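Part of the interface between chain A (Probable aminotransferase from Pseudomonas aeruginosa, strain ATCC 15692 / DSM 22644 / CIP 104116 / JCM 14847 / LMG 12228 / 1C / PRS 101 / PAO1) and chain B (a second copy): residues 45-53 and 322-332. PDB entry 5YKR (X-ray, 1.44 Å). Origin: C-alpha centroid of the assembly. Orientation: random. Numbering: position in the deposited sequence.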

# COMPACT_ATOMS: atom_id res chain seq x y z
N ALA A 45 -2.88 10.66 15.86
CA ALA A 45 -1.62 10.25 15.27
C ALA A 45 -1.94 9.91 13.78
O ALA A 45 -3.09 9.67 13.47
CB ALA A 45 -0.97 9.09 16.03
N PRO A 46 -0.91 9.78 12.94
CA PRO A 46 -1.20 9.52 11.51
C PRO A 46 -1.93 8.20 11.24
O PRO A 46 -2.63 8.08 10.24
CB PRO A 46 0.19 9.55 10.88
CG PRO A 46 1.00 10.47 11.72
CD PRO A 46 0.48 10.24 13.15
N LEU A 47 -1.69 7.19 12.10
CA LEU A 47 -2.26 5.84 11.99
C LEU A 47 -3.01 5.56 13.27
O LEU A 47 -2.44 5.72 14.36
CB LEU A 47 -1.11 4.83 11.78
CG LEU A 47 -1.51 3.34 11.92
CD1 LEU A 47 -2.52 2.88 10.88
CD2 LEU A 47 -0.25 2.44 11.86
N HIS A 48 -4.25 5.09 13.16
CA HIS A 48 -5.10 4.91 14.35
C HIS A 48 -4.52 3.84 15.30
O HIS A 48 -4.74 3.92 16.52
CB HIS A 48 -6.56 4.63 14.02
CG HIS A 48 -6.82 3.34 13.33
ND1 HIS A 48 -6.42 3.07 12.03
CD2 HIS A 48 -7.47 2.23 13.78
CE1 HIS A 48 -6.84 1.85 11.71
NE2 HIS A 48 -7.47 1.32 12.74
N TRP A 49 -3.77 2.87 14.75
CA TRP A 49 -3.13 1.87 15.61
C TRP A 49 -2.21 2.50 16.65
O TRP A 49 -2.00 1.90 17.74
CB TRP A 49 -2.34 0.84 14.82
CG TRP A 49 -3.03 0.14 13.71
CD1 TRP A 49 -4.32 0.23 13.32
CD2 TRP A 49 -2.42 -0.81 12.86
NE1 TRP A 49 -4.56 -0.62 12.25
CE2 TRP A 49 -3.39 -1.25 11.95
CE3 TRP A 49 -1.11 -1.32 12.76
CZ2 TRP A 49 -3.09 -2.20 10.96
CZ3 TRP A 49 -0.84 -2.28 11.83
CH2 TRP A 49 -1.81 -2.70 10.94
N MET A 50 -1.69 3.69 16.36
CA MET A 50 -0.70 4.29 17.27
C MET A 50 -1.34 4.73 18.60
O MET A 50 -0.66 4.91 19.60
CB MET A 50 -0.00 5.47 16.58
CG MET A 50 0.86 5.05 15.43
SD MET A 50 1.49 6.46 14.51
CE MET A 50 2.55 5.68 13.34
N GLN A 51 -2.66 4.90 18.60
CA GLN A 51 -3.40 5.20 19.82
C GLN A 51 -3.41 4.01 20.83
O GLN A 51 -3.79 4.16 21.98
CB GLN A 51 -4.83 5.63 19.45
CG GLN A 51 -5.47 6.63 20.30
CD GLN A 51 -6.88 6.95 19.79
OE1 GLN A 51 -7.64 6.06 19.37
NE2 GLN A 51 -7.23 8.22 19.89
N GLN A 52 -2.96 2.84 20.38
CA GLN A 52 -3.11 1.61 21.12
C GLN A 52 -1.86 1.21 21.89
O GLN A 52 -1.87 0.15 22.53
CB GLN A 52 -3.57 0.43 20.20
CG GLN A 52 -4.86 0.81 19.51
CD GLN A 52 -5.46 -0.24 18.64
OE1 GLN A 52 -5.21 -1.41 18.82
NE2 GLN A 52 -6.30 0.21 17.68
N TRP A 53 -0.82 2.04 21.87
CA TRP A 53 0.22 1.90 22.87
C TRP A 53 -0.40 2.08 24.26
O TRP A 53 -1.37 2.77 24.43
CB TRP A 53 1.33 2.89 22.60
CG TRP A 53 2.20 2.58 21.40
CD1 TRP A 53 1.98 2.98 20.11
CD2 TRP A 53 3.45 1.90 21.39
NE1 TRP A 53 2.97 2.53 19.29
CE2 TRP A 53 3.90 1.88 20.05
CE3 TRP A 53 4.25 1.30 22.38
CZ2 TRP A 53 5.11 1.32 19.69
CZ3 TRP A 53 5.45 0.71 22.00
CH2 TRP A 53 5.86 0.74 20.68
N HIS B 322 -7.15 -3.80 14.86
CA HIS B 322 -6.94 -2.98 13.68
C HIS B 322 -8.27 -2.46 13.14
O HIS B 322 -8.30 -1.46 12.41
CB HIS B 322 -6.21 -3.80 12.62
CG HIS B 322 -6.75 -5.18 12.45
ND1 HIS B 322 -7.86 -5.51 11.68
CD2 HIS B 322 -6.33 -6.34 13.01
CE1 HIS B 322 -8.08 -6.82 11.78
NE2 HIS B 322 -7.18 -7.34 12.61
N PHE B 323 -9.37 -3.17 13.44
CA PHE B 323 -10.71 -2.79 12.93
C PHE B 323 -10.83 -2.89 11.42
O PHE B 323 -11.74 -2.29 10.82
CB PHE B 323 -11.17 -1.43 13.47
CG PHE B 323 -11.04 -1.28 14.95
CD1 PHE B 323 -11.96 -1.92 15.80
CD2 PHE B 323 -10.10 -0.44 15.50
CE1 PHE B 323 -11.88 -1.78 17.18
CE2 PHE B 323 -10.00 -0.33 16.87
CZ PHE B 323 -10.90 -0.97 17.71
N GLY B 324 -9.95 -3.66 10.77
CA GLY B 324 -10.05 -3.87 9.34
C GLY B 324 -9.30 -2.93 8.42
O GLY B 324 -9.37 -3.06 7.21
N PHE B 325 -8.66 -1.91 8.99
CA PHE B 325 -7.95 -0.90 8.18
C PHE B 325 -6.70 -0.43 8.89
O PHE B 325 -6.38 -0.92 9.98
CB PHE B 325 -8.87 0.24 7.77
CG PHE B 325 -9.31 1.15 8.89
CD1 PHE B 325 -10.24 0.73 9.83
CD2 PHE B 325 -8.84 2.48 8.95
CE1 PHE B 325 -10.63 1.58 10.83
CE2 PHE B 325 -9.29 3.34 9.95
CZ PHE B 325 -10.17 2.85 10.91
N GLY B 326 -5.99 0.54 8.28
CA GLY B 326 -4.62 0.87 8.68
C GLY B 326 -3.70 -0.09 8.05
O GLY B 326 -4.16 -0.99 7.35
N GLY B 327 -2.42 0.08 8.33
CA GLY B 327 -1.38 -0.80 7.85
C GLY B 327 -0.08 -0.54 8.59
O GLY B 327 0.11 0.54 9.17
N THR B 328 0.80 -1.55 8.60
CA THR B 328 1.92 -1.51 9.55
C THR B 328 2.89 -0.34 9.32
O THR B 328 3.44 0.21 10.28
CB THR B 328 2.63 -2.86 9.55
OG1 THR B 328 1.67 -3.91 9.76
CG2 THR B 328 3.72 -2.90 10.64
N LEU B 329 3.10 -0.00 8.05
CA LEU B 329 4.02 1.10 7.72
C LEU B 329 3.26 2.36 7.35
O LEU B 329 3.88 3.37 6.96
CB LEU B 329 4.97 0.70 6.60
CG LEU B 329 6.14 -0.19 7.09
CD1 LEU B 329 5.76 -1.60 7.45
CD2 LEU B 329 7.24 -0.24 6.08
N ALA B 330 1.94 2.38 7.56
CA ALA B 330 1.19 3.61 7.31
C ALA B 330 1.46 4.67 8.37
O ALA B 330 1.49 4.39 9.56
CB ALA B 330 -0.29 3.31 7.26
N GLY B 331 1.58 5.93 7.94
CA GLY B 331 1.83 7.02 8.84
C GLY B 331 3.20 7.01 9.47
O GLY B 331 3.34 7.50 10.59
N ASN B 332 4.21 6.41 8.81
CA ASN B 332 5.51 6.27 9.42
C ASN B 332 6.39 7.51 9.36
O ASN B 332 6.10 8.46 8.62
CB ASN B 332 6.21 4.98 9.00
CG ASN B 332 6.85 4.98 7.64
OD1 ASN B 332 7.09 6.02 7.01
ND2 ASN B 332 7.23 3.76 7.21

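Two hydrogen bonds anchor this contact, and in both an aromatic side chain of chain A donates to a backbone carbonyl of chain B. His A48 NE2 lies 2.9 Å from His B322 O, with a nearly straight N-H...O angle of 163°; Trp A49 NE1 lies 2.9 Å from Phe B325 O, at a more bent 146°. The two acceptors are the carbonyl oxygens of the first and last residues of a type I' turn, whose own closing bond, from Phe B325 N to His B322 O, is weak at 3.5 Å. His B322 O thus accepts both this weak bond and the one from His A48 NE2. Histidine and tryptophan suit these places because each carries a ring N-H at its edge, which can reach a carbonyl while the ring faces remain free for packing.

That packing is clearest in the offset stack of His A48 on Phe B325. The ring centroids are 4.0 Å apart and the planes are inclined by only 16°, with His A48 CE1 3.4 Å from Phe B325 CE2. Phe B323 meets the same imidazole at its edge, His A48 CD2 to Phe B323 CD2 being 4.1 Å. The indole of Trp A49 is broad enough to follow the chain B backbone: Gly B327 N sits over one face, 3.5 Å from Trp A49 CZ2, and Thr B328 OG1 approaches the edge, 3.6 Å from Trp A49 CZ3.

Glycines make this closeness possible. At Gly B326, an ideal CB would lie 2.5 Å from Trp A49 NE1 and 2.9 Å from Leu A47 CD1, both clashes; at Gly B331, it would come within 2.8 Å of Pro A46 CB. Both residues also have positive phi, which favours glycine independently. Gly B324 is different: no atom of chain A's stretch crowds it, but a CB would jam against the preceding carbonyl O. Gly B324 N donates to His B322 ND1 at 2.9 Å, within the turn.

Van der Waals contacts complete the fit. Compact Pro A46 places CB 3.6 Å from Gly B331 CA, while Leu A47 CD1 packs 3.6 Å from Gly B326 CA and makes an apolar contact of 4.3 Å with Ala B330 CB. Leu A47 CB also lies 3.4 Å from Ala B330 O. Met A50, with chi2 and chi3 both t, extends its chain so that CE comes 3.4 Å from Gly B331 O. The 3-10 segment 48-52 carries His A48, Trp A49 and Met A50 in succession, gathering polar and apolar contacts into one short run.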